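Local coordinates for protein tyrosine--tRNA ligase (PDB 2CYA) that probably attaches tyrosine to tRNA(Tyr) in two steps, first activating the amino acid with ATP and then transferring it to the acceptor end of the tRNA, at residues 24-29 / 207-212; 57-62 / 105-110; 73-78 / 115-120; 213-218 / 276-281; 281-286 / 332-337. All blocks are in the same frame, centred on the assembly; numbering follows the deposited sequence.

Contact 1: 24-29 / 207-212. With SO4 (sulfate ion), chain B.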
# COMPACT_ATOMS: atom_id res chain seq x y z
N GLU A 24 5.39 32.42 -4.71
CA GLU A 24 6.45 32.65 -5.68
C GLU A 24 6.53 31.48 -6.63
O GLU A 24 6.73 31.66 -7.84
CB GLU A 24 7.80 32.88 -4.99
CG GLU A 24 8.88 33.31 -5.97
CD GLU A 24 8.42 34.43 -6.93
OE1 GLU A 24 8.09 35.55 -6.46
OE2 GLU A 24 8.39 34.18 -8.16
N GLU A 25 6.38 30.27 -6.11
CA GLU A 25 6.42 29.10 -6.98
C GLU A 25 5.29 29.18 -8.01
O GLU A 25 5.53 28.94 -9.19
CB GLU A 25 6.28 27.81 -6.17
CG GLU A 25 7.52 27.41 -5.37
CD GLU A 25 7.21 26.27 -4.43
OE1 GLU A 25 6.21 25.57 -4.68
OE2 GLU A 25 7.95 26.06 -3.46
N LEU A 26 4.07 29.51 -7.58
CA LEU A 26 2.94 29.61 -8.51
C LEU A 26 3.22 30.69 -9.54
O LEU A 26 2.97 30.49 -10.73
CB LEU A 26 1.62 29.96 -7.77
CG LEU A 26 0.40 30.17 -8.67
CD1 LEU A 26 0.15 28.96 -9.58
CD2 LEU A 26 -0.82 30.42 -7.80
N LYS A 27 3.75 31.82 -9.10
CA LYS A 27 4.05 32.89 -10.05
C LYS A 27 5.11 32.44 -11.05
O LYS A 27 5.06 32.81 -12.22
CB LYS A 27 4.50 34.16 -9.31
CG LYS A 27 3.34 34.87 -8.62
CD LYS A 27 3.80 36.00 -7.72
CE LYS A 27 2.61 36.71 -7.07
NZ LYS A 27 3.03 37.83 -6.17
N GLY A 28 6.06 31.62 -10.59
CA GLY A 28 7.08 31.13 -11.50
C GLY A 28 6.44 30.20 -12.52
O GLY A 28 6.82 30.19 -13.70
N LEU A 29 5.47 29.41 -12.08
CA LEU A 29 4.77 28.49 -12.99
C LEU A 29 3.95 29.31 -13.99
O LEU A 29 3.96 29.06 -15.21
CB LEU A 29 3.83 27.55 -12.22
CG LEU A 29 4.44 26.33 -11.52
CD1 LEU A 29 3.36 25.59 -10.70
CD2 LEU A 29 5.04 25.40 -12.60
N VAL A 207 2.55 22.87 -6.21
CA VAL A 207 2.16 24.08 -5.49
C VAL A 207 0.84 23.67 -4.81
O VAL A 207 -0.08 23.22 -5.49
CB VAL A 207 1.86 25.24 -6.47
CG1 VAL A 207 1.06 26.32 -5.74
CG2 VAL A 207 3.17 25.81 -7.05
N ALA A 208 0.76 23.82 -3.49
CA ALA A 208 -0.44 23.48 -2.74
C ALA A 208 -1.37 24.69 -2.53
O ALA A 208 -0.96 25.68 -1.91
CB ALA A 208 -0.05 22.88 -1.36
N ILE A 209 -2.61 24.59 -3.01
CA ILE A 209 -3.59 25.69 -2.86
C ILE A 209 -4.74 25.23 -1.98
O ILE A 209 -5.53 24.36 -2.38
CB ILE A 209 -4.14 26.17 -4.23
CG1 ILE A 209 -3.02 26.75 -5.08
CG2 ILE A 209 -5.24 27.22 -4.02
CD1 ILE A 209 -3.37 26.98 -6.52
N HIS A 210 -4.84 25.82 -0.80
CA HIS A 210 -5.86 25.44 0.16
C HIS A 210 -7.02 26.41 0.35
O HIS A 210 -6.82 27.61 0.59
CB HIS A 210 -5.17 25.17 1.50
CG HIS A 210 -4.09 24.13 1.40
ND1 HIS A 210 -2.88 24.24 2.06
CD2 HIS A 210 -4.02 22.99 0.68
CE1 HIS A 210 -2.12 23.21 1.75
NE2 HIS A 210 -2.79 22.43 0.91
N THR A 211 -8.23 25.86 0.24
CA THR A 211 -9.47 26.59 0.40
C THR A 211 -9.96 26.45 1.85
O THR A 211 -9.63 25.49 2.55
CB THR A 211 -10.55 26.04 -0.55
OG1 THR A 211 -10.69 24.63 -0.36
CG2 THR A 211 -10.16 26.32 -1.99
N PRO A 212 -10.75 27.43 2.32
CA PRO A 212 -11.28 27.42 3.69
C PRO A 212 -12.35 26.35 3.90
O PRO A 212 -13.09 25.99 2.99
CB PRO A 212 -11.82 28.84 3.86
CG PRO A 212 -12.29 29.18 2.48
CD PRO A 212 -11.15 28.66 1.61
S SO4 B . 5.16 32.63 -0.51
O1 SO4 B . 4.98 34.06 0.01
O2 SO4 B . 6.07 31.92 0.49
O3 SO4 B . 3.89 32.00 -0.44
O4 SO4 B . 5.95 32.76 -1.70

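Contact 2: 57-62 / 105-110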
# COMPACT_ATOMS: atom_id res chain seq x y z
N TYR A 57 -16.08 26.36 -6.60
CA TYR A 57 -15.89 27.69 -7.19
C TYR A 57 -14.41 27.90 -7.51
O TYR A 57 -14.06 28.58 -8.49
CB TYR A 57 -16.37 28.79 -6.22
CG TYR A 57 -17.87 28.79 -5.97
CD1 TYR A 57 -18.77 28.41 -6.99
CD2 TYR A 57 -18.39 29.21 -4.75
CE1 TYR A 57 -20.14 28.47 -6.79
CE2 TYR A 57 -19.77 29.27 -4.54
CZ TYR A 57 -20.64 28.90 -5.57
OH TYR A 57 -22.00 28.99 -5.36
N LYS A 58 -13.54 27.33 -6.67
CA LYS A 58 -12.11 27.47 -6.88
C LYS A 58 -11.72 26.67 -8.13
O LYS A 58 -10.86 27.09 -8.89
CB LYS A 58 -11.35 27.00 -5.64
CG LYS A 58 -9.86 27.33 -5.63
CD LYS A 58 -9.54 28.76 -6.09
CE LYS A 58 -10.24 29.83 -5.26
NZ LYS A 58 -9.90 31.19 -5.78
N VAL A 59 -12.37 25.53 -8.35
CA VAL A 59 -12.09 24.74 -9.54
C VAL A 59 -12.41 25.65 -10.73
O VAL A 59 -11.64 25.76 -11.68
CB VAL A 59 -12.96 23.46 -9.61
CG1 VAL A 59 -12.74 22.76 -10.95
CG2 VAL A 59 -12.59 22.52 -8.45
N LYS A 60 -13.56 26.31 -10.65
CA LYS A 60 -13.96 27.24 -11.71
C LYS A 60 -12.87 28.29 -11.94
O LYS A 60 -12.52 28.56 -13.08
CB LYS A 60 -15.28 27.94 -11.37
CG LYS A 60 -15.69 28.98 -12.43
CD LYS A 60 -17.13 29.45 -12.24
CE LYS A 60 -17.49 30.54 -13.26
NZ LYS A 60 -18.96 30.69 -13.47
N ASP A 61 -12.34 28.87 -10.86
CA ASP A 61 -11.28 29.88 -11.00
C ASP A 61 -10.02 29.32 -11.69
O ASP A 61 -9.48 29.95 -12.61
CB ASP A 61 -10.84 30.45 -9.63
CG ASP A 61 -11.91 31.32 -8.97
OD1 ASP A 61 -12.89 31.68 -9.63
OD2 ASP A 61 -11.76 31.66 -7.77
N LEU A 62 -9.53 28.16 -11.25
CA LEU A 62 -8.34 27.56 -11.87
C LEU A 62 -8.54 27.31 -13.35
O LEU A 62 -7.65 27.60 -14.15
CB LEU A 62 -7.94 26.26 -11.16
CG LEU A 62 -6.90 26.49 -10.06
CD1 LEU A 62 -7.48 27.39 -8.98
CD2 LEU A 62 -6.49 25.15 -9.46
N ALA A 105 -23.84 24.51 -10.44
CA ALA A 105 -23.30 25.61 -9.64
C ALA A 105 -22.57 26.60 -10.54
O ALA A 105 -22.14 27.66 -10.10
CB ALA A 105 -22.36 25.09 -8.55
N GLY A 106 -22.40 26.25 -11.81
CA GLY A 106 -21.74 27.17 -12.71
C GLY A 106 -20.32 26.79 -13.07
O GLY A 106 -19.65 27.55 -13.78
N VAL A 107 -19.84 25.65 -12.59
CA VAL A 107 -18.48 25.24 -12.94
C VAL A 107 -18.52 24.73 -14.39
O VAL A 107 -19.45 24.03 -14.79
CB VAL A 107 -17.97 24.09 -12.03
CG1 VAL A 107 -16.55 23.71 -12.43
CG2 VAL A 107 -18.01 24.51 -10.57
N PRO A 108 -17.53 25.11 -15.21
CA PRO A 108 -17.50 24.65 -16.61
C PRO A 108 -17.00 23.20 -16.67
O PRO A 108 -15.85 22.96 -17.04
CB PRO A 108 -16.52 25.62 -17.27
CG PRO A 108 -15.56 25.94 -16.15
CD PRO A 108 -16.46 26.09 -14.95
N VAL A 109 -17.86 22.25 -16.29
CA VAL A 109 -17.47 20.84 -16.25
C VAL A 109 -16.99 20.25 -17.58
O VAL A 109 -16.28 19.24 -17.59
CB VAL A 109 -18.61 19.96 -15.67
CG1 VAL A 109 -18.86 20.35 -14.21
CG2 VAL A 109 -19.89 20.12 -16.48
N GLU A 110 -17.36 20.87 -18.69
CA GLU A 110 -16.94 20.36 -19.99
C GLU A 110 -15.42 20.43 -20.13
O GLU A 110 -14.82 19.64 -20.86
CB GLU A 110 -17.60 21.15 -21.13
CG GLU A 110 -17.16 22.61 -21.25
CD GLU A 110 -17.85 23.54 -20.26
OE1 GLU A 110 -18.72 23.08 -19.49
OE2 GLU A 110 -17.52 24.75 -20.27
O HOH W 1 -23.63 28.53 -7.32

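Contact 3: 73-78 / 115-120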
# COMPACT_ATOMS: atom_id res chain seq x y z
N GLU A 73 -12.25 11.55 -8.21
CA GLU A 73 -13.30 11.03 -7.33
C GLU A 73 -12.55 9.96 -6.56
O GLU A 73 -12.38 8.85 -7.04
CB GLU A 73 -14.44 10.46 -8.18
CG GLU A 73 -15.04 11.57 -9.05
CD GLU A 73 -16.00 11.10 -10.12
OE1 GLU A 73 -15.94 9.91 -10.51
OE2 GLU A 73 -16.81 11.95 -10.58
N ALA A 74 -12.07 10.34 -5.37
CA ALA A 74 -11.25 9.46 -4.52
C ALA A 74 -12.06 8.38 -3.82
O ALA A 74 -12.15 8.35 -2.59
CB ALA A 74 -10.52 10.30 -3.49
N THR A 75 -12.64 7.49 -4.63
CA THR A 75 -13.49 6.44 -4.11
C THR A 75 -12.79 5.45 -3.19
O THR A 75 -13.36 5.04 -2.18
CB THR A 75 -14.17 5.67 -5.25
OG1 THR A 75 -13.18 5.01 -6.05
CG2 THR A 75 -14.99 6.63 -6.14
N TRP A 76 -11.56 5.07 -3.53
CA TRP A 76 -10.82 4.13 -2.70
C TRP A 76 -10.48 4.77 -1.35
O TRP A 76 -10.47 4.12 -0.31
CB TRP A 76 -9.56 3.63 -3.43
CG TRP A 76 -9.89 2.58 -4.46
CD1 TRP A 76 -10.95 2.58 -5.33
CD2 TRP A 76 -9.17 1.37 -4.72
NE1 TRP A 76 -10.93 1.45 -6.11
CE2 TRP A 76 -9.84 0.69 -5.76
CE3 TRP A 76 -8.01 0.79 -4.18
CZ2 TRP A 76 -9.41 -0.54 -6.26
CZ3 TRP A 76 -7.57 -0.43 -4.68
CH2 TRP A 76 -8.27 -1.08 -5.71
N HIS A 77 -10.21 6.07 -1.37
CA HIS A 77 -9.89 6.78 -0.14
C HIS A 77 -11.13 6.78 0.76
O HIS A 77 -11.02 6.61 1.96
CB HIS A 77 -9.48 8.22 -0.46
CG HIS A 77 -8.29 8.31 -1.36
ND1 HIS A 77 -7.02 8.61 -0.89
CD2 HIS A 77 -8.17 8.15 -2.70
CE1 HIS A 77 -6.18 8.62 -1.90
NE2 HIS A 77 -6.84 8.35 -3.01
N ALA A 78 -12.31 7.00 0.16
CA ALA A 78 -13.56 7.05 0.92
C ALA A 78 -13.79 5.67 1.54
O ALA A 78 -14.23 5.53 2.69
CB ALA A 78 -14.73 7.41 0.00
N VAL A 115 -12.09 11.86 -12.98
CA VAL A 115 -11.38 10.58 -12.90
C VAL A 115 -11.78 9.82 -11.66
O VAL A 115 -11.73 10.37 -10.55
CB VAL A 115 -9.85 10.82 -12.82
CG1 VAL A 115 -9.08 9.53 -13.02
CG2 VAL A 115 -9.44 11.85 -13.82
N ASP A 116 -12.19 8.58 -11.83
CA ASP A 116 -12.55 7.71 -10.70
C ASP A 116 -11.22 7.07 -10.24
O ASP A 116 -10.43 6.62 -11.07
CB ASP A 116 -13.52 6.60 -11.17
CG ASP A 116 -14.00 5.72 -10.02
OD1 ASP A 116 -13.16 5.17 -9.27
OD2 ASP A 116 -15.23 5.58 -9.85
N ALA A 117 -10.97 7.03 -8.94
CA ALA A 117 -9.73 6.44 -8.44
C ALA A 117 -9.48 5.03 -9.02
O ALA A 117 -8.34 4.57 -9.09
CB ALA A 117 -9.77 6.37 -6.92
N GLU A 118 -10.55 4.35 -9.42
CA GLU A 118 -10.44 3.01 -9.98
C GLU A 118 -9.52 2.96 -11.20
O GLU A 118 -8.85 1.95 -11.42
CB GLU A 118 -11.81 2.48 -10.39
CG GLU A 118 -11.83 0.99 -10.63
CD GLU A 118 -12.70 0.25 -9.64
OE1 GLU A 118 -12.64 0.54 -8.41
OE2 GLU A 118 -13.46 -0.64 -10.09
N GLU A 119 -9.49 4.03 -11.98
CA GLU A 119 -8.64 4.07 -13.16
C GLU A 119 -7.19 4.08 -12.73
O GLU A 119 -6.34 3.51 -13.40
CB GLU A 119 -8.94 5.31 -14.02
CG GLU A 119 -10.41 5.48 -14.37
CD GLU A 119 -10.68 6.73 -15.21
OE1 GLU A 119 -11.82 7.25 -15.13
OE2 GLU A 119 -9.75 7.18 -15.94
N LEU A 120 -6.88 4.74 -11.62
CA LEU A 120 -5.51 4.76 -11.15
C LEU A 120 -5.17 3.40 -10.52
O LEU A 120 -4.09 2.86 -10.74
CB LEU A 120 -5.32 5.88 -10.12
CG LEU A 120 -4.93 7.27 -10.64
CD1 LEU A 120 -5.89 7.74 -11.73
CD2 LEU A 120 -4.92 8.25 -9.49
O HOH W 2 -16.84 7.79 -9.34
O HOH W 3 -14.70 3.22 -8.12

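Contact 4: 213-218 / 276-281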
# COMPACT_ATOMS: atom_id res chain seq x y z
N ILE A 213 -12.43 25.84 5.12
CA ILE A 213 -13.41 24.82 5.46
C ILE A 213 -14.46 25.47 6.35
O ILE A 213 -14.16 25.81 7.50
CB ILE A 213 -12.72 23.66 6.24
CG1 ILE A 213 -11.76 22.91 5.31
CG2 ILE A 213 -13.77 22.71 6.83
CD1 ILE A 213 -10.85 21.93 6.01
N ILE A 214 -15.66 25.67 5.81
CA ILE A 214 -16.76 26.27 6.57
C ILE A 214 -17.08 25.47 7.84
O ILE A 214 -17.22 24.25 7.80
CB ILE A 214 -18.04 26.38 5.71
CG1 ILE A 214 -17.86 27.47 4.65
CG2 ILE A 214 -19.25 26.67 6.60
CD1 ILE A 214 -19.12 27.78 3.89
N SER A 215 -17.20 26.18 8.96
CA SER A 215 -17.48 25.55 10.25
C SER A 215 -18.91 25.01 10.40
O SER A 215 -19.80 25.33 9.62
CB SER A 215 -17.22 26.54 11.39
OG SER A 215 -15.90 27.05 11.33
N SER A 216 -19.09 24.18 11.42
CA SER A 216 -20.39 23.60 11.74
C SER A 216 -21.30 24.75 12.16
O SER A 216 -20.84 25.73 12.74
CB SER A 216 -20.24 22.61 12.90
OG SER A 216 -21.50 22.09 13.29
N LEU A 217 -22.60 24.63 11.88
CA LEU A 217 -23.54 25.67 12.27
C LEU A 217 -23.77 25.63 13.79
O LEU A 217 -24.22 26.61 14.38
CB LEU A 217 -24.89 25.48 11.56
CG LEU A 217 -24.95 25.51 10.03
CD1 LEU A 217 -26.33 25.07 9.59
CD2 LEU A 217 -24.63 26.90 9.51
N GLN A 218 -23.44 24.50 14.42
CA GLN A 218 -23.64 24.34 15.87
C GLN A 218 -22.87 25.35 16.74
O GLN A 218 -23.49 26.09 17.51
CB GLN A 218 -23.30 22.91 16.29
CG GLN A 218 -21.83 22.52 16.20
CD GLN A 218 -21.61 21.02 16.32
OE1 GLN A 218 -22.20 20.36 17.17
NE2 GLN A 218 -20.74 20.47 15.46
N VAL A 276 -21.91 31.72 9.92
CA VAL A 276 -22.83 32.54 9.17
C VAL A 276 -22.06 33.55 8.34
O VAL A 276 -22.38 33.79 7.17
CB VAL A 276 -23.82 33.28 10.10
CG1 VAL A 276 -24.82 34.08 9.27
CG2 VAL A 276 -24.55 32.26 10.98
N LEU A 277 -21.03 34.13 8.94
CA LEU A 277 -20.20 35.08 8.22
C LEU A 277 -19.35 34.35 7.16
O LEU A 277 -19.17 34.85 6.05
CB LEU A 277 -19.30 35.86 9.19
CG LEU A 277 -19.96 37.06 9.88
CD1 LEU A 277 -18.93 37.81 10.72
CD2 LEU A 277 -20.52 37.99 8.80
N GLU A 278 -18.84 33.17 7.50
CA GLU A 278 -18.03 32.39 6.56
C GLU A 278 -18.87 32.08 5.32
O GLU A 278 -18.38 32.18 4.20
CB GLU A 278 -17.58 31.07 7.19
CG GLU A 278 -16.69 31.24 8.41
CD GLU A 278 -16.28 29.91 9.02
OE1 GLU A 278 -17.09 28.95 9.00
OE2 GLU A 278 -15.16 29.83 9.54
N ILE A 279 -20.13 31.70 5.52
CA ILE A 279 -20.99 31.40 4.39
C ILE A 279 -21.13 32.66 3.52
O ILE A 279 -21.04 32.59 2.29
CB ILE A 279 -22.38 30.95 4.86
CG1 ILE A 279 -22.27 29.55 5.48
CG2 ILE A 279 -23.39 31.05 3.71
CD1 ILE A 279 -23.52 29.07 6.15
N ALA A 280 -21.33 33.80 4.17
CA ALA A 280 -21.49 35.05 3.42
C ALA A 280 -20.23 35.35 2.63
O ALA A 280 -20.28 35.67 1.44
CB ALA A 280 -21.78 36.21 4.37
N ARG A 281 -19.09 35.23 3.29
CA ARG A 281 -17.82 35.51 2.64
C ARG A 281 -17.38 34.51 1.56
O ARG A 281 -17.03 34.90 0.45
CB ARG A 281 -16.71 35.61 3.69
CG ARG A 281 -15.36 35.95 3.06
CD ARG A 281 -14.21 35.91 4.06
NE ARG A 281 -12.94 36.16 3.40
CZ ARG A 281 -11.75 36.10 4.00
NH1 ARG A 281 -11.68 35.79 5.29
NH2 ARG A 281 -10.65 36.34 3.31

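Contact 5: 281-286 / 332-337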
# COMPACT_ATOMS: atom_id res chain seq x y z
N ARG A 281 -19.09 35.23 3.29
CA ARG A 281 -17.82 35.51 2.64
C ARG A 281 -17.38 34.51 1.56
O ARG A 281 -17.03 34.90 0.45
CB ARG A 281 -16.71 35.61 3.69
CG ARG A 281 -15.36 35.95 3.06
CD ARG A 281 -14.21 35.91 4.06
NE ARG A 281 -12.94 36.16 3.40
CZ ARG A 281 -11.75 36.10 4.00
NH1 ARG A 281 -11.68 35.79 5.29
NH2 ARG A 281 -10.65 36.34 3.31
N TYR A 282 -17.39 33.23 1.90
CA TYR A 282 -16.91 32.20 0.98
C TYR A 282 -17.86 31.67 -0.07
O TYR A 282 -17.42 31.14 -1.09
CB TYR A 282 -16.33 31.05 1.79
CG TYR A 282 -15.16 31.47 2.66
CD1 TYR A 282 -14.14 32.26 2.14
CD2 TYR A 282 -15.09 31.09 4.01
CE1 TYR A 282 -13.07 32.67 2.93
CE2 TYR A 282 -14.03 31.50 4.81
CZ TYR A 282 -13.02 32.29 4.25
OH TYR A 282 -11.92 32.65 5.00
N ILE A 283 -19.16 31.79 0.18
CA ILE A 283 -20.14 31.31 -0.76
C ILE A 283 -20.97 32.42 -1.42
O ILE A 283 -21.00 32.52 -2.65
CB ILE A 283 -21.07 30.30 -0.07
CG1 ILE A 283 -20.26 29.09 0.40
CG2 ILE A 283 -22.16 29.88 -1.02
CD1 ILE A 283 -21.08 28.08 1.17
N LEU A 284 -21.62 33.27 -0.63
CA LEU A 284 -22.46 34.31 -1.23
C LEU A 284 -21.65 35.37 -1.99
O LEU A 284 -21.95 35.64 -3.15
CB LEU A 284 -23.36 34.96 -0.18
CG LEU A 284 -24.32 34.03 0.59
CD1 LEU A 284 -25.11 34.86 1.60
CD2 LEU A 284 -25.29 33.30 -0.37
N PHE A 285 -20.63 35.94 -1.37
CA PHE A 285 -19.83 36.94 -2.07
C PHE A 285 -18.78 36.35 -3.02
O PHE A 285 -17.98 37.08 -3.62
CB PHE A 285 -19.15 37.89 -1.08
CG PHE A 285 -20.06 38.97 -0.56
CD1 PHE A 285 -20.78 38.80 0.62
CD2 PHE A 285 -20.23 40.15 -1.28
CE1 PHE A 285 -21.64 39.79 1.08
CE2 PHE A 285 -21.09 41.13 -0.83
CZ PHE A 285 -21.80 40.96 0.35
N ALA A 286 -18.76 35.03 -3.15
CA ALA A 286 -17.83 34.38 -4.06
C ALA A 286 -18.27 34.80 -5.46
O ALA A 286 -17.45 34.90 -6.38
CB ALA A 286 -17.93 32.86 -3.91
N GLU A 332 -31.91 33.72 3.22
CA GLU A 332 -32.64 33.99 1.99
C GLU A 332 -31.74 33.96 0.75
O GLU A 332 -32.14 33.43 -0.29
CB GLU A 332 -33.42 35.31 2.11
CG GLU A 332 -34.49 35.30 3.24
CD GLU A 332 -35.54 34.19 3.06
OE1 GLU A 332 -36.11 34.09 1.95
OE2 GLU A 332 -35.79 33.43 4.03
N SER A 333 -30.52 34.51 0.84
CA SER A 333 -29.60 34.47 -0.30
C SER A 333 -29.12 33.02 -0.58
O SER A 333 -28.96 32.61 -1.73
CB SER A 333 -28.38 35.35 -0.04
OG SER A 333 -28.79 36.67 0.24
N LEU A 334 -28.88 32.26 0.48
CA LEU A 334 -28.42 30.88 0.34
C LEU A 334 -29.48 30.08 -0.39
O LEU A 334 -29.17 29.20 -1.20
CB LEU A 334 -28.18 30.28 1.72
CG LEU A 334 -27.27 29.08 1.84
CD1 LEU A 334 -25.97 29.34 1.07
CD2 LEU A 334 -27.00 28.84 3.35
N ILE A 335 -30.73 30.37 -0.09
CA ILE A 335 -31.83 29.71 -0.75
C ILE A 335 -31.74 29.93 -2.27
O ILE A 335 -31.94 29.00 -3.04
CB ILE A 335 -33.16 30.24 -0.20
CG1 ILE A 335 -33.42 29.60 1.18
CG2 ILE A 335 -34.28 29.97 -1.21
CD1 ILE A 335 -34.62 30.15 1.93
N GLU A 336 -31.41 31.15 -2.70
CA GLU A 336 -31.30 31.41 -4.14
C GLU A 336 -30.14 30.63 -4.75
O GLU A 336 -30.23 30.14 -5.88
CB GLU A 336 -31.10 32.90 -4.43
CG GLU A 336 -32.26 33.79 -4.01
CD GLU A 336 -33.62 33.28 -4.48
OE1 GLU A 336 -33.72 32.82 -5.65
OE2 GLU A 336 -34.58 33.33 -3.68
N VAL A 337 -29.04 30.51 -4.00
CA VAL A 337 -27.90 29.76 -4.51
C VAL A 337 -28.24 28.28 -4.63
O VAL A 337 -27.88 27.63 -5.60
CB VAL A 337 -26.66 29.91 -3.59
CG1 VAL A 337 -25.56 28.96 -4.05
CG2 VAL A 337 -26.13 31.38 -3.62

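Contact 1: 24-29 / 207-212
V207 meets helix 23-32 at the start of strand 207-211, and its methyl CG2 carries the tight part of the contact. CG2 and L29 CD1 reach toward each other tip to tip, 3.7 Å apart. The same CG2 lies 3.8 Å from E25 CB, the side chains sliding past each other in opposite directions. L26 N is also 3.8 Å from V207 CG2, so this methyl rests on the helix backbone. CG2 stands anti to the carbonyl carbon of V207, which turns it to the helix. The other methyl, CG1, is 4.2 Å from L26 CB. Packing is looser further along the strand, where L26 CD2 and I209 CD1 are 4.5 Å apart. F10 and I13 of helix 5-14 also pack on L26.

The side of E24, exposed, and E25, partly so, is the open, polar one. The E25 chain runs extended beyond CG, and its carboxylate forms a salt bridge with R195. A sulfate ion, probably from the crystallisation liquor, accepts a hydrogen bond from E24 N through O4 at 3.1 Å, and another from E23 N. This is the first turn of the helix, where backbone N-H groups commonly hold anions. Helix 24-29 runs at 114° to strand 207-211, compared in N-to-C direction. No hydrogen bond joins the two segments, so the helix is held on this strand of the Rossmann-type sheet by aliphatic contact.

Contact 2: 57-62 / 105-110
K60 makes the polar link of this contact. Its NZ donates to G106 O at 3.2 Å, from above the carbonyl plane, 37° out of it. The chain is extended to get there: CG is anti to the backbone N (chi1 177°) and the rest of the chain stays extended. A water gives a second polar link, bonded to Y57 OH at 2.6 Å and donating to A105 O at 3.3 Å. Both the water and A105 O lie at the edge of the Y57 ring, in its plane.

The apolar contacts are these. K60 CG is 3.9 Å from P108 CD, the two side chains crossing at about a right angle. V59 CG1 meets V107 CG1 at 4.2 Å, and M102 packs on both valines.

The loop has its own shape. G106 ends helix 88-104 in a Schellman motif, and its positive phi calls for glycine. An alanine in place of K60 would probably leave G106 O without this donor and open a gap beside P108.

Helix 51-64 thus holds the loop before strand 113-116 partly through a lysine that uses its terminal nitrogen on a carbonyl and its methylenes on a proline ring.

Contact 3: 73-78 / 115-120
W76 and E118 are brought together by their torsions. W76 CG is anti to the carbonyl carbon (chi1 -78°). E118 CG is anti to the backbone N, and its chain bends at chi2 (115°). W76 NE1 donates to E118 OE1 at 3.0 Å, nearly straight. The oxygen lies in the ring plane and is met on its anti side, with ring and carboxylate planes at 90°.

The backbones pair as parallel strands at E73 and D116. E73 N donates to V115 O at 2.7 Å, and A117 N to E73 O at 3.0 Å. Strand 113-116 passes straight into helix 117-121, while A74, the centre of an inverse gamma turn, leads into helix 75-80. D116 is the N-cap, its OD1 accepting from E118 N at 2.7 Å.

One water donates to E73 OE1 and D116 OD2. Another donates to D116 OD1 and is bonded to T75 OG1. R99 forms a salt bridge with E73, probably easing the closeness of the two acids.

The side chain of A74 is about 5 Å from that of D172, predicted to bind tyrosine. I131 of the second subunit packs on W76. A leucine in place of W76 would probably leave E118 OE1 without its indole donor and open a gap against this isoleucine. Main-chain bonds and the indole-carboxylate bond thus join two strand-to-helix turns at the sheet edge, and the cap orders 115-120.

Contact 4: 213-218 / 276-281
E278 grips S215 with its carboxylate. S215 N donates to E278 OE1 at 2.8 Å, almost straight at 172°, and meets the oxygen on its syn side. S215 OG lies 3.2 Å from E278 OE1 and 3.4 Å from E278 OE2, within reach of weak bonding to either oxygen. E278 CG is anti to the carbonyl carbon, and the extended chain beyond it carries the acid to the loop.

Next to this pair, I214 CD1 packs 3.9 Å from I279 CG1, crossing it at about a right angle. L217 CD2 touches I279 CD1 at 4.2 Å.

Further out, V330 of helix 323-346 packs on I279. The loop backbone is paired at I214 with M239 and at S216 with V237. M239 belongs to the KMSKS motif of class I synthetases, and the side chain of I214 is about 6 Å from that of H49, inferred to bind ATP. The contact therefore fastens the loop that pairs with the KMSKS region to helix 275-284 by a carboxylate acceptor on a main-chain N-H, backed by aliphatic side chains.

Contact 5: 281-286 / 332-337
L284 and L334 are the residues whose backbones come nearest, with CA atoms 7.1 Å apart, where the end of helix 275-284, widened by a pi-type turn at 281-284, faces helix 323-346.

L284 does most of the touching. Its two methyls straddle S333 CB, with L284 CD1 and CD2 each 3.7 Å from that carbon. CD2 also meets V337 CG2 at 3.9 Å and L334 N at 3.8 Å. I283 adds a looser touch, its CG2 4.4 Å from L334 CD1. No hydrogen bond crosses between the segments, and S333 OG bonds within its own helix to A329 O.

F290 packs on both L284 and S333. Of the other side chains, L334 is packed by I261 of helix 254-262 and I283 by V54 of helix 51-64. The leucine contact thus joins helices 275-284 and 323-346 of the C-terminal part, with helix 254-262 and helix 51-64 of the nucleotide-binding fold alongside.

Overall arrangement
From the N terminus, helix 23-32 meets strand 207-211 in contact 1, closing a long loop that holds most of the central sheet. Contacts 2 and 3 are nested inside it and cross each other, since their segments alternate: 57-62, 73-78, 105-110, 115-120. They tie helix 51-64 to the turn before strand 113-116, and that strand to its neighbour 68-73. The chain runs directly from contact 1 into contact 4, which closes on helix 275-284. Contact 5 follows in series, shares R281 with contact 4 and ends on helix 323-346. Y57 of contact 2 packs on A286 and V337 of contact 5, joining the sheet domain to the C-terminal helices.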